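Local coordinates for TetR family transcriptional regulator (Chloroflexus aurantiacus, PDB 3NRG), which probably acts as a TetR-family transcriptional regulator, binding cis-regulatory DNA through a predicted helix-turn-helix motif, at residues Asp59-Leu64 / Asp119-Ala124; Leu94-Ile99 / Arg201-Val206; Tyr137-Val142 / Thr159-Leu164; Glu25-Asp30 / Ala109-Lys114. One frame throughout, in Å; residues are numbered along the deposited sequence.

From the N terminus, helix 12-28 offers 25-30 to contact 4, helix 57-78 offers 59-64 to contact 1, and helix 87-104 offers 94-99 to contact 2. Contact 4 closes first, at 109-114, and contact 1 soon after, at 119-124; contact 2 waits until 201-206. These three loops therefore cross pairwise. Contact 3, joining 137-142 to 159-164, is nested inside the loop of contact 2 and follows contacts 1 and 4 in series. Contacts 1 and 4 touch through F26 packed on C60, Y61 and L64, and together tie the DNA-binding end to the C-terminal domain. Contacts 2 and 3, joined through L94, hold that domain's own helices together.

Contact 1 of 4, residues Asp59-Leu64 / Asp119-Ala124; sequences DCYLYL and DVPLPA
Helix 57-78, the long connecting helix of the TetR fold, meets the loop that leads from helix 106-114 into helix 124-147. Y61 carries much of the contact. With its CG anti to the backbone N (chi1 -177°), the ring reaches the loop and crosses V120 and L122 at about a right angle. L122 comes to the ring edge, its CG 3.7 Å from Y61 CE2 and near the ring plane. V120 lies obliquely to the ring, CB 3.6 Å from Y61 CE2, and its CG1 is 3.4 Å from Y61 OH. The next residue, L62, puts CD1 3.3 Å from P121 O, slides past L122 in the opposite direction, and meets P123 tip to tip, L62 CD2 to P123 CD being 4.1 Å. P121 centres an inverse gamma turn, closed by a weak hydrogen bond from L122 N to V120 O. An alanine in place of Y61 would probably leave V120 and L122 without their aromatic partner and loosen the loop. Y31 packs edge-to-face on Y61, and M127 backs V120 and L122. P123 is the N-cap residue of helix 124-147, whose start thus lies beside the helix linking the DNA-binding and C-terminal domains of a TetR-type regulator.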
loop_
_atom_site.group_PDB
_atom_site.type_symbol
_atom_site.label_atom_id
_atom_site.label_comp_id
_atom_site.label_asym_id
_atom_site.label_seq_id
_atom_site.Cartn_x
_atom_site.Cartn_y
_atom_site.Cartn_z
ATOM N N ASP A 59 -15.332 2.909 -12.217
ATOM C CA ASP A 59 -15.902 3.378 -10.948
ATOM C C ASP A 59 -15.616 2.411 -9.808
ATOM O O ASP A 59 -15.336 2.849 -8.683
ATOM C CB ASP A 59 -17.415 3.625 -11.083
ATOM C CG ASP A 59 -17.783 4.835 -11.931
ATOM O OD1 ASP A 59 -16.859 5.480 -12.488
ATOM O OD2 ASP A 59 -18.991 5.143 -12.031
ATOM N N CYS A 60 -15.646 1.091 -10.103
ATOM C CA CYS A 60 -15.352 0.050 -9.116
ATOM C C CYS A 60 -13.879 0.096 -8.693
ATOM O O CYS A 60 -13.583 0.014 -7.504
ATOM C CB CYS A 60 -15.743 -1.325 -9.649
ATOM S SG CYS A 60 -15.627 -2.651 -8.427
ATOM N N TYR A 61 -12.964 0.274 -9.666
ATOM C CA TYR A 61 -11.530 0.379 -9.406
ATOM C C TYR A 61 -11.191 1.622 -8.569
ATOM O O TYR A 61 -10.364 1.539 -7.659
ATOM C CB TYR A 61 -10.737 0.380 -10.720
ATOM C CG TYR A 61 -9.238 0.406 -10.512
ATOM C CD1 TYR A 61 -8.548 -0.742 -10.135
ATOM C CD2 TYR A 61 -8.509 1.579 -10.693
ATOM C CE1 TYR A 61 -7.171 -0.722 -9.929
ATOM C CE2 TYR A 61 -7.130 1.610 -10.498
ATOM C CZ TYR A 61 -6.463 0.456 -10.111
ATOM O OH TYR A 61 -5.105 0.471 -9.911
ATOM N N LEU A 62 -11.829 2.769 -8.881
ATOM C CA LEU A 62 -11.636 4.022 -8.143
ATOM C C LEU A 62 -12.072 3.875 -6.690
ATOM O O LEU A 62 -11.402 4.393 -5.794
ATOM C CB LEU A 62 -12.415 5.169 -8.809
ATOM C CG LEU A 62 -11.603 6.117 -9.691
ATOM C CD1 LEU A 62 -11.208 5.453 -11.008
ATOM C CD2 LEU A 62 -12.382 7.380 -9.981
ATOM N N TYR A 63 -13.201 3.166 -6.455
ATOM C CA TYR A 63 -13.723 2.906 -5.109
ATOM C C TYR A 63 -12.712 2.084 -4.284
ATOM O O TYR A 63 -12.467 2.400 -3.120
ATOM C CB TYR A 63 -15.089 2.183 -5.195
ATOM C CG TYR A 63 -15.586 1.625 -3.877
ATOM C CD1 TYR A 63 -16.142 2.458 -2.909
ATOM C CD2 TYR A 63 -15.554 0.258 -3.619
ATOM C CE1 TYR A 63 -16.610 1.949 -1.696
ATOM C CE2 TYR A 63 -16.017 -0.263 -2.410
ATOM C CZ TYR A 63 -16.552 0.587 -1.453
ATOM O OH TYR A 63 -17.022 0.080 -0.267
ATOM N N LEU A 64 -12.110 1.056 -4.905
ATOM C CA LEU A 64 -11.129 0.198 -4.252
ATOM C C LEU A 64 -9.817 0.945 -3.950
ATOM O O LEU A 64 -9.210 0.713 -2.900
ATOM C CB LEU A 64 -10.858 -1.054 -5.102
ATOM C CG LEU A 64 -12.053 -1.990 -5.334
ATOM C CD1 LEU A 64 -11.724 -3.015 -6.345
ATOM C CD2 LEU A 64 -12.503 -2.659 -4.041
ATOM N N ASP A 119 -1.336 0.027 -16.543
ATOM C CA ASP A 119 -2.115 1.091 -17.189
ATOM C C ASP A 119 -3.532 1.074 -16.625
ATOM O O ASP A 119 -4.404 0.363 -17.138
ATOM C CB ASP A 119 -2.122 0.917 -18.732
ATOM C CG ASP A 119 -2.726 2.091 -19.511
ATOM O OD1 ASP A 119 -3.798 2.600 -19.092
ATOM O OD2 ASP A 119 -2.184 2.433 -20.585
ATOM N N VAL A 120 -3.746 1.818 -15.537
ATOM C CA VAL A 120 -5.039 1.870 -14.859
ATOM C C VAL A 120 -5.733 3.229 -15.067
ATOM O O VAL A 120 -5.056 4.252 -15.185
ATOM C CB VAL A 120 -4.934 1.476 -13.359
ATOM C CG1 VAL A 120 -4.583 -0.004 -13.205
ATOM C CG2 VAL A 120 -3.927 2.357 -12.618
ATOM N N PRO A 121 -7.083 3.260 -15.170
ATOM C CA PRO A 121 -7.756 4.537 -15.420
ATOM C C PRO A 121 -8.056 5.309 -14.142
ATOM O O PRO A 121 -9.143 5.185 -13.576
ATOM C CB PRO A 121 -9.022 4.126 -16.170
ATOM C CG PRO A 121 -9.296 2.719 -15.720
ATOM C CD PRO A 121 -8.049 2.145 -15.097
ATOM N N LEU A 122 -7.087 6.108 -13.689
ATOM C CA LEU A 122 -7.243 6.934 -12.497
ATOM C C LEU A 122 -7.159 8.416 -12.863
ATOM O O LEU A 122 -6.419 8.775 -13.785
ATOM C CB LEU A 122 -6.170 6.583 -11.443
ATOM C CG LEU A 122 -6.335 5.234 -10.723
ATOM C CD1 LEU A 122 -5.089 4.882 -9.954
ATOM C CD2 LEU A 122 -7.561 5.238 -9.786
ATOM N N PRO A 123 -7.887 9.309 -12.143
ATOM C CA PRO A 123 -7.796 10.745 -12.458
ATOM C C PRO A 123 -6.396 11.300 -12.197
ATOM O O PRO A 123 -5.639 10.721 -11.410
ATOM C CB PRO A 123 -8.837 11.385 -11.524
ATOM C CG PRO A 123 -9.690 10.258 -11.042
ATOM C CD PRO A 123 -8.812 9.062 -11.019
ATOM N N ALA A 124 -6.051 12.425 -12.862
ATOM C CA ALA A 124 -4.738 13.073 -12.740
ATOM C C ALA A 124 -4.304 13.292 -11.276
ATOM O O ALA A 124 -3.168 12.965 -10.921
ATOM C CB ALA A 124 -4.735 14.394 -13.494
#

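Contact 2 of 4, residues Leu94-Ile99 / Arg201-Val206; sequences LLDVGI and RVIEQV
Segments 94-99 of helix 87-104 and 201-206 of helix 196-214 run roughly antiparallel, at 137° between their N-to-C directions, with axes 10.8 Å apart at closest and the CA atoms of D96 and I203 the nearest pair, 7.4 Å apart. That spacing leaves room for branched side chains to meet by their ends, and I203 is the central one. Its CG1 stands anti to the carbonyl carbon (chi1 -67°), sending CD1 out to meet I99 tip to tip, the CD1 atoms of I99 and I203 lying 3.8 Å apart. The other branch, I203 CG2, turns to L95 and lies 4.0 Å from L95 CD2 as the two side chains pass in opposite directions. L95 CD2 also reaches V206 CG1 at 4.0 Å, the side chains crossing at about a right angle, so one leucine methyl touches two residues about a turn apart. D96 flanks this apolar patch, its OD2 4.3 Å from I203 CD1. R92 forms a salt bridge with E204 and only a long, weak ion pair with D96. Helix 157-179 completes the core: F168 and L171 lie against L95, and V167 against V206. V97 turns to helix 57-78, where it meets F75 and L76.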
loop_
_atom_site.group_PDB
_atom_site.type_symbol
_atom_site.label_atom_id
_atom_site.label_comp_id
_atom_site.label_asym_id
_atom_site.label_seq_id
_atom_site.Cartn_x
_atom_site.Cartn_y
_atom_site.Cartn_z
ATOM N N LEU A 94 8.254 4.552 10.150
ATOM C CA LEU A 94 7.444 4.694 8.936
ATOM C C LEU A 94 7.540 3.448 8.033
ATOM O O LEU A 94 6.549 3.063 7.401
ATOM C CB LEU A 94 7.862 5.956 8.164
ATOM C CG LEU A 94 6.948 6.389 7.007
ATOM C CD1 LEU A 94 5.564 6.858 7.528
ATOM C CD2 LEU A 94 7.614 7.480 6.176
ATOM N N LEU A 95 8.726 2.819 7.981
ATOM C CA LEU A 95 8.943 1.591 7.210
ATOM C C LEU A 95 8.160 0.436 7.844
ATOM O O LEU A 95 7.507 -0.327 7.133
ATOM C CB LEU A 95 10.454 1.266 7.153
ATOM C CG LEU A 95 10.900 0.129 6.225
ATOM C CD1 LEU A 95 10.346 0.305 4.816
ATOM C CD2 LEU A 95 12.412 0.044 6.179
ATOM N N ASP A 96 8.169 0.365 9.193
ATOM C CA ASP A 96 7.444 -0.640 9.968
ATOM C C ASP A 96 5.922 -0.506 9.765
ATOM O O ASP A 96 5.244 -1.510 9.546
ATOM C CB ASP A 96 7.793 -0.506 11.456
ATOM C CG ASP A 96 8.064 -1.822 12.147
ATOM O OD1 ASP A 96 7.123 -2.654 12.239
ATOM O OD2 ASP A 96 9.189 -1.996 12.668
ATOM N N VAL A 97 5.396 0.741 9.814
ATOM C CA VAL A 97 3.971 1.027 9.605
ATOM C C VAL A 97 3.514 0.573 8.200
ATOM O O VAL A 97 2.514 -0.141 8.076
ATOM C CB VAL A 97 3.646 2.527 9.866
ATOM C CG1 VAL A 97 2.265 2.898 9.330
ATOM C CG2 VAL A 97 3.754 2.857 11.351
ATOM N N GLY A 98 4.269 0.971 7.172
ATOM C CA GLY A 98 3.985 0.611 5.786
ATOM C C GLY A 98 3.905 -0.885 5.570
ATOM O O GLY A 98 3.005 -1.370 4.881
ATOM N N ILE A 99 4.826 -1.629 6.199
ATOM C CA ILE A 99 4.880 -3.089 6.132
ATOM C C ILE A 99 3.699 -3.726 6.917
ATOM O O ILE A 99 3.090 -4.687 6.436
ATOM C CB ILE A 99 6.285 -3.584 6.608
ATOM C CG1 ILE A 99 7.381 -3.209 5.555
ATOM C CG2 ILE A 99 6.288 -5.087 6.890
ATOM C CD1 ILE A 99 8.846 -3.170 6.094
ATOM N N ARG A 201 14.952 -7.468 12.105
ATOM C CA ARG A 201 16.400 -7.327 11.945
ATOM C C ARG A 201 16.756 -6.915 10.527
ATOM O O ARG A 201 17.747 -6.212 10.331
ATOM C CB ARG A 201 17.164 -8.591 12.396
ATOM C CG ARG A 201 16.740 -9.877 11.705
ATOM C CD ARG A 201 17.081 -11.108 12.532
ATOM N NE ARG A 201 16.368 -11.121 13.815
ATOM C CZ ARG A 201 16.286 -12.182 14.612
ATOM N NH1 ARG A 201 16.843 -13.334 14.253
ATOM N NH2 ARG A 201 15.625 -12.110 15.758
ATOM N N VAL A 202 15.891 -7.270 9.544
ATOM C CA VAL A 202 16.047 -6.854 8.148
ATOM C C VAL A 202 15.697 -5.357 8.039
ATOM O O VAL A 202 16.472 -4.585 7.466
ATOM C CB VAL A 202 15.194 -7.727 7.186
ATOM C CG1 VAL A 202 15.257 -7.196 5.756
ATOM C CG2 VAL A 202 15.631 -9.189 7.239
ATOM N N ILE A 203 14.565 -4.942 8.655
ATOM C CA ILE A 203 14.140 -3.540 8.689
ATOM C C ILE A 203 15.233 -2.666 9.317
ATOM O O ILE A 203 15.575 -1.625 8.749
ATOM C CB ILE A 203 12.762 -3.391 9.398
ATOM C CG1 ILE A 203 11.642 -4.058 8.555
ATOM C CG2 ILE A 203 12.430 -1.911 9.683
ATOM C CD1 ILE A 203 10.393 -4.437 9.345
ATOM N N GLU A 204 15.846 -3.136 10.438
ATOM C CA GLU A 204 16.945 -2.425 11.107
ATOM C C GLU A 204 18.197 -2.379 10.217
ATOM O O GLU A 204 18.819 -1.323 10.094
ATOM C CB GLU A 204 17.268 -3.066 12.465
ATOM C CG GLU A 204 16.186 -2.865 13.516
ATOM C CD GLU A 204 16.432 -3.552 14.850
ATOM O OE1 GLU A 204 17.443 -4.283 14.976
ATOM O OE2 GLU A 204 15.602 -3.364 15.770
ATOM N N GLN A 205 18.536 -3.516 9.558
ATOM C CA GLN A 205 19.661 -3.610 8.614
ATOM C C GLN A 205 19.496 -2.607 7.462
ATOM O O GLN A 205 20.453 -1.918 7.115
ATOM C CB GLN A 205 19.777 -5.036 8.060
ATOM C CG GLN A 205 20.681 -5.948 8.881
ATOM C CD GLN A 205 22.123 -5.940 8.400
ATOM O OE1 GLN A 205 22.479 -5.316 7.392
ATOM N NE2 GLN A 205 22.968 -6.690 9.075
ATOM N N VAL A 206 18.265 -2.506 6.898
ATOM C CA VAL A 206 17.942 -1.578 5.804
ATOM C C VAL A 206 18.179 -0.125 6.227
ATOM O O VAL A 206 18.836 0.625 5.502
ATOM C CB VAL A 206 16.498 -1.801 5.271
ATOM C CG1 VAL A 206 16.009 -0.598 4.474
ATOM C CG2 VAL A 206 16.411 -3.069 4.440
#

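Contact 3 of 4, residues Tyr137-Val142 / Thr159-Leu164; sequences YFKQLV and TAAFVL
One face of the F138 ring is covered by L164: L164 CB sits 4.0 Å from the ring centroid, 17° off the normal, a CH-pi contact displaced toward the rim. F168 meets the same ring with planes at about 60°. The neighbouring Y137 ring has L141 CG of its own helix over one face, and the in-plane edge of F162 lies against T159 O; neither ring reaches across. The F138 side chain gets to L164 because CG is anti to the carbonyl carbon (chi1 -67°), and the two side chains cross obliquely. Past the ring, L164 CD1 reaches V142 CG2 at 3.8 Å, and V142 CG1 lies 3.8 Å from A160 CB. The backbones come closest at A161 and K139, whose CA atoms are 4.9 Å apart; the A161 methyl, CB, lies 3.6 Å from K139 N. Accordingly the helix axes pass only 8.2 Å from each other, at 128°. K139 gives just the base of its side chain, then extends away. An alanine in place of F138 would probably remove the face that L164 rests on and loosen the packing against F168. With no hydrogen bond between the two segments, cohesion here rests on dispersion and shape fit, the alanines allowing the helices to come close while aromatic and branched side chains fill the flanks.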
loop_
_atom_site.group_PDB
_atom_site.type_symbol
_atom_site.label_atom_id
_atom_site.label_comp_id
_atom_site.label_asym_id
_atom_site.label_seq_id
_atom_site.Cartn_x
_atom_site.Cartn_y
_atom_site.Cartn_z
ATOM N N TYR A 137 7.453 13.279 -0.380
ATOM C CA TYR A 137 7.587 13.351 1.081
ATOM C C TYR A 137 9.031 13.057 1.525
ATOM O O TYR A 137 9.576 13.793 2.352
ATOM C CB TYR A 137 6.585 12.403 1.772
ATOM C CG TYR A 137 6.621 12.473 3.287
ATOM C CD1 TYR A 137 6.188 13.612 3.965
ATOM C CD2 TYR A 137 7.030 11.378 4.048
ATOM C CE1 TYR A 137 6.217 13.681 5.357
ATOM C CE2 TYR A 137 7.044 11.429 5.443
ATOM C CZ TYR A 137 6.649 12.589 6.093
ATOM O OH TYR A 137 6.659 12.643 7.463
ATOM N N PHE A 138 9.667 12.011 0.940
ATOM C CA PHE A 138 11.054 11.664 1.242
ATOM C C PHE A 138 12.010 12.781 0.847
ATOM O O PHE A 138 12.932 13.083 1.601
ATOM C CB PHE A 138 11.460 10.343 0.568
ATOM C CG PHE A 138 10.753 9.120 1.104
ATOM C CD1 PHE A 138 10.806 8.801 2.458
ATOM C CD2 PHE A 138 10.121 8.234 0.245
ATOM C CE1 PHE A 138 10.170 7.658 2.950
ATOM C CE2 PHE A 138 9.482 7.092 0.738
ATOM C CZ PHE A 138 9.513 6.811 2.086
ATOM N N LYS A 139 11.764 13.431 -0.315
ATOM C CA LYS A 139 12.583 14.560 -0.789
ATOM C C LYS A 139 12.528 15.721 0.213
ATOM O O LYS A 139 13.560 16.313 0.523
ATOM C CB LYS A 139 12.126 15.016 -2.186
ATOM C CG LYS A 139 13.136 15.908 -2.899
ATOM C CD LYS A 139 12.626 16.366 -4.252
ATOM C CE LYS A 139 13.580 17.331 -4.906
ATOM N NZ LYS A 139 13.080 17.783 -6.226
ATOM N N GLN A 140 11.328 15.994 0.765
ATOM C CA GLN A 140 11.121 17.032 1.779
ATOM C C GLN A 140 11.923 16.703 3.054
ATOM O O GLN A 140 12.588 17.583 3.595
ATOM C CB GLN A 140 9.617 17.172 2.099
ATOM C CG GLN A 140 9.266 18.365 2.993
ATOM C CD GLN A 140 7.800 18.369 3.405
ATOM O OE1 GLN A 140 6.905 17.944 2.657
ATOM N NE2 GLN A 140 7.521 18.893 4.591
ATOM N N LEU A 141 11.898 15.416 3.495
ATOM C CA LEU A 141 12.639 14.960 4.689
ATOM C C LEU A 141 14.147 15.068 4.496
ATOM O O LEU A 141 14.850 15.484 5.421
ATOM C CB LEU A 141 12.269 13.508 5.059
ATOM C CG LEU A 141 10.834 13.244 5.524
ATOM C CD1 LEU A 141 10.617 11.771 5.748
ATOM C CD2 LEU A 141 10.516 13.996 6.801
ATOM N N VAL A 142 14.651 14.684 3.298
ATOM C CA VAL A 142 16.086 14.752 2.982
ATOM C C VAL A 142 16.550 16.214 2.914
ATOM O O VAL A 142 17.601 16.544 3.470
ATOM C CB VAL A 142 16.454 13.945 1.699
ATOM C CG1 VAL A 142 17.912 14.151 1.311
ATOM C CG2 VAL A 142 16.161 12.466 1.887
ATOM N N THR A 159 17.966 12.184 -5.582
ATOM C CA THR A 159 18.614 10.873 -5.637
ATOM C C THR A 159 18.356 10.075 -4.345
ATOM O O THR A 159 18.002 8.897 -4.412
ATOM C CB THR A 159 20.116 11.042 -5.945
ATOM O OG1 THR A 159 20.263 11.790 -7.152
ATOM C CG2 THR A 159 20.832 9.721 -6.078
ATOM N N ALA A 160 18.521 10.728 -3.172
ATOM C CA ALA A 160 18.278 10.098 -1.869
ATOM C C ALA A 160 16.798 9.700 -1.717
ATOM O O ALA A 160 16.506 8.634 -1.169
ATOM C CB ALA A 160 18.688 11.038 -0.747
ATOM N N ALA A 161 15.863 10.550 -2.236
ATOM C CA ALA A 161 14.425 10.273 -2.207
ATOM C C ALA A 161 14.097 9.067 -3.083
ATOM O O ALA A 161 13.262 8.246 -2.704
ATOM C CB ALA A 161 13.649 11.484 -2.678
ATOM N N PHE A 162 14.786 8.938 -4.242
ATOM C CA PHE A 162 14.621 7.797 -5.142
ATOM C C PHE A 162 14.980 6.489 -4.430
ATOM O O PHE A 162 14.217 5.528 -4.497
ATOM C CB PHE A 162 15.469 7.981 -6.423
ATOM C CG PHE A 162 15.768 6.689 -7.151
ATOM C CD1 PHE A 162 14.792 6.061 -7.922
ATOM C CD2 PHE A 162 17.008 6.072 -7.026
ATOM C CE1 PHE A 162 15.056 4.849 -8.556
ATOM C CE2 PHE A 162 17.266 4.854 -7.652
ATOM C CZ PHE A 162 16.287 4.246 -8.408
ATOM N N VAL A 163 16.140 6.460 -3.749
ATOM C CA VAL A 163 16.626 5.283 -3.006
ATOM C C VAL A 163 15.654 4.906 -1.876
ATOM O O VAL A 163 15.320 3.735 -1.730
ATOM C CB VAL A 163 18.089 5.485 -2.486
ATOM C CG1 VAL A 163 18.555 4.291 -1.655
ATOM C CG2 VAL A 163 19.050 5.738 -3.643
ATOM N N LEU A 164 15.178 5.901 -1.105
ATOM C CA LEU A 164 14.219 5.663 -0.018
ATOM C C LEU A 164 12.886 5.129 -0.565
ATOM O O LEU A 164 12.372 4.126 -0.061
ATOM C CB LEU A 164 13.982 6.947 0.795
ATOM C CG LEU A 164 15.165 7.452 1.645
ATOM C CD1 LEU A 164 14.963 8.892 2.047
ATOM C CD2 LEU A 164 15.364 6.596 2.877
#

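Contact 4 of 4, residues Glu25-Asp30 / Ala109-Lys114; sequences EFAQND and AQIAYK
Apolar contacts come first. I111 lies along the backbone of helix 12-28: its CG1 is 3.7 Å from A27 N and equally near F26 C, so an aliphatic branch rests on the peptide joining the two residues. With CG1 anti to the carbonyl carbon (chi1 -65°), the chain carries CD1 on to F26 CB, 3.8 Å away. The F26 ring itself leads off toward helix 57-78, where C60 and L64 receive it. A27 lets the helices close up, its CA only 5.1 Å from that of I111, and its CB meets Q110 CB at 4.0 Å. Q110, bent at chi2 (61°), also brings CG 3.5 Å from A27 O. The contact thus joins helix 12-28 of the DNA-binding domain to helix 106-114 of the C-terminal domain, and E25, on the far side from that helix, forms a salt bridge with R38 within the predicted helix-turn-helix.

Among the polar interactions, the K114 chain, extended beyond CG, reaches across to place NZ 3.4 Å from A27 O in a weak hydrogen bond. Near the C-terminal part of helix 12-28, this ammonium would probably be favoured by the carbonyls that gather there. D30 OD1 is 6.1 Å from K114 NZ, so the opposite charges may attract at a distance without pairing. Within 25-30, N29 ND2 donates to a lone pair of E25 O, nearly in its own amide plane and fairly straight, at 161°, which holds the amide folded back on the preceding turn.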
loop_
_atom_site.group_PDB
_atom_site.type_symbol
_atom_site.label_atom_id
_atom_site.label_comp_id
_atom_site.label_asym_id
_atom_site.label_seq_id
_atom_site.Cartn_x
_atom_site.Cartn_y
_atom_site.Cartn_z
ATOM N N GLU A 25 -10.385 -10.308 -6.992
ATOM C CA GLU A 25 -10.350 -10.151 -8.451
ATOM C C GLU A 25 -9.374 -9.052 -8.920
ATOM O O GLU A 25 -8.608 -9.274 -9.858
ATOM C CB GLU A 25 -11.774 -9.899 -9.002
ATOM C CG GLU A 25 -11.865 -9.843 -10.523
ATOM C CD GLU A 25 -11.661 -11.154 -11.266
ATOM O OE1 GLU A 25 -11.727 -12.227 -10.623
ATOM O OE2 GLU A 25 -11.483 -11.105 -12.507
ATOM N N PHE A 26 -9.412 -7.874 -8.282
ATOM C CA PHE A 26 -8.543 -6.761 -8.664
ATOM C C PHE A 26 -7.079 -6.918 -8.189
ATOM O O PHE A 26 -6.183 -6.314 -8.782
ATOM C CB PHE A 26 -9.135 -5.411 -8.231
ATOM C CG PHE A 26 -10.178 -4.868 -9.181
ATOM C CD1 PHE A 26 -11.534 -5.047 -8.928
ATOM C CD2 PHE A 26 -9.806 -4.179 -10.329
ATOM C CE1 PHE A 26 -12.499 -4.528 -9.796
ATOM C CE2 PHE A 26 -10.773 -3.685 -11.211
ATOM C CZ PHE A 26 -12.113 -3.856 -10.933
ATOM N N ALA A 27 -6.834 -7.742 -7.151
ATOM C CA ALA A 27 -5.475 -7.977 -6.658
ATOM C C ALA A 27 -4.795 -9.142 -7.398
ATOM O O ALA A 27 -3.582 -9.095 -7.634
ATOM C CB ALA A 27 -5.496 -8.250 -5.165
ATOM N N GLN A 28 -5.576 -10.185 -7.762
ATOM C CA GLN A 28 -5.059 -11.377 -8.448
ATOM C C GLN A 28 -4.915 -11.182 -9.966
ATOM O O GLN A 28 -4.241 -11.983 -10.621
ATOM C CB GLN A 28 -5.943 -12.600 -8.156
ATOM C CG GLN A 28 -5.888 -13.080 -6.706
ATOM C CD GLN A 28 -6.956 -14.114 -6.392
ATOM O OE1 GLN A 28 -7.558 -14.733 -7.284
ATOM N NE2 GLN A 28 -7.203 -14.335 -5.111
ATOM N N ASN A 29 -5.567 -10.142 -10.531
ATOM C CA ASN A 29 -5.551 -9.907 -11.979
ATOM C C ASN A 29 -5.255 -8.451 -12.336
ATOM O O ASN A 29 -5.565 -7.543 -11.558
ATOM C CB ASN A 29 -6.899 -10.322 -12.608
ATOM C CG ASN A 29 -7.270 -11.760 -12.384
ATOM O OD1 ASN A 29 -6.827 -12.660 -13.102
ATOM N ND2 ASN A 29 -8.122 -12.005 -11.402
ATOM N N ASP A 30 -4.684 -8.230 -13.545
ATOM C CA ASP A 30 -4.421 -6.893 -14.090
ATOM C C ASP A 30 -5.758 -6.248 -14.463
ATOM O O ASP A 30 -6.705 -6.965 -14.790
ATOM C CB ASP A 30 -3.506 -6.996 -15.340
ATOM C CG ASP A 30 -3.361 -5.704 -16.135
ATOM O OD1 ASP A 30 -2.817 -4.728 -15.586
ATOM O OD2 ASP A 30 -3.796 -5.677 -17.306
ATOM N N ALA A 109 -3.405 -3.369 -0.523
ATOM C CA ALA A 109 -2.008 -3.005 -0.768
ATOM C C ALA A 109 -1.545 -3.450 -2.149
ATOM O O ALA A 109 -0.834 -2.699 -2.824
ATOM C CB ALA A 109 -1.116 -3.614 0.299
ATOM N N GLN A 110 -1.955 -4.672 -2.578
ATOM C CA GLN A 110 -1.587 -5.231 -3.883
ATOM C C GLN A 110 -2.225 -4.431 -5.028
ATOM O O GLN A 110 -1.566 -4.180 -6.042
ATOM C CB GLN A 110 -1.958 -6.729 -3.960
ATOM C CG GLN A 110 -1.529 -7.439 -5.263
ATOM C CD GLN A 110 -0.028 -7.431 -5.512
ATOM O OE1 GLN A 110 0.427 -7.315 -6.651
ATOM N NE2 GLN A 110 0.772 -7.595 -4.458
ATOM N N ILE A 111 -3.490 -3.987 -4.845
ATOM C CA ILE A 111 -4.193 -3.160 -5.837
ATOM C C ILE A 111 -3.478 -1.789 -5.987
ATOM O O ILE A 111 -3.233 -1.339 -7.109
ATOM C CB ILE A 111 -5.707 -3.012 -5.471
ATOM C CG1 ILE A 111 -6.429 -4.381 -5.555
ATOM C CG2 ILE A 111 -6.397 -1.966 -6.364
ATOM C CD1 ILE A 111 -7.761 -4.454 -4.784
ATOM N N ALA A 112 -3.088 -1.175 -4.854
ATOM C CA ALA A 112 -2.363 0.101 -4.842
ATOM C C ALA A 112 -0.946 -0.057 -5.429
ATOM O O ALA A 112 -0.447 0.859 -6.089
ATOM C CB ALA A 112 -2.287 0.645 -3.422
ATOM N N TYR A 113 -0.312 -1.232 -5.197
ATOM C CA TYR A 113 1.024 -1.541 -5.709
ATOM C C TYR A 113 1.011 -1.687 -7.232
ATOM O O TYR A 113 1.921 -1.180 -7.898
ATOM C CB TYR A 113 1.573 -2.818 -5.045
ATOM C CG TYR A 113 2.935 -3.249 -5.558
ATOM C CD1 TYR A 113 4.099 -2.630 -5.110
ATOM C CD2 TYR A 113 3.066 -4.333 -6.423
ATOM C CE1 TYR A 113 5.355 -3.032 -5.569
ATOM C CE2 TYR A 113 4.316 -4.748 -6.883
ATOM C CZ TYR A 113 5.459 -4.097 -6.450
ATOM O OH TYR A 113 6.689 -4.508 -6.896
ATOM N N LYS A 114 -0.022 -2.388 -7.789
ATOM C CA LYS A 114 -0.137 -2.588 -9.235
ATOM C C LYS A 114 -0.375 -1.262 -9.973
ATOM O O LYS A 114 0.071 -1.107 -11.104
ATOM C CB LYS A 114 -1.247 -3.601 -9.566
ATOM C CG LYS A 114 -0.833 -5.059 -9.388
ATOM C CD LYS A 114 -1.890 -6.005 -9.958
ATOM C CE LYS A 114 -1.405 -7.431 -10.017
ATOM N NZ LYS A 114 -2.370 -8.309 -10.712
#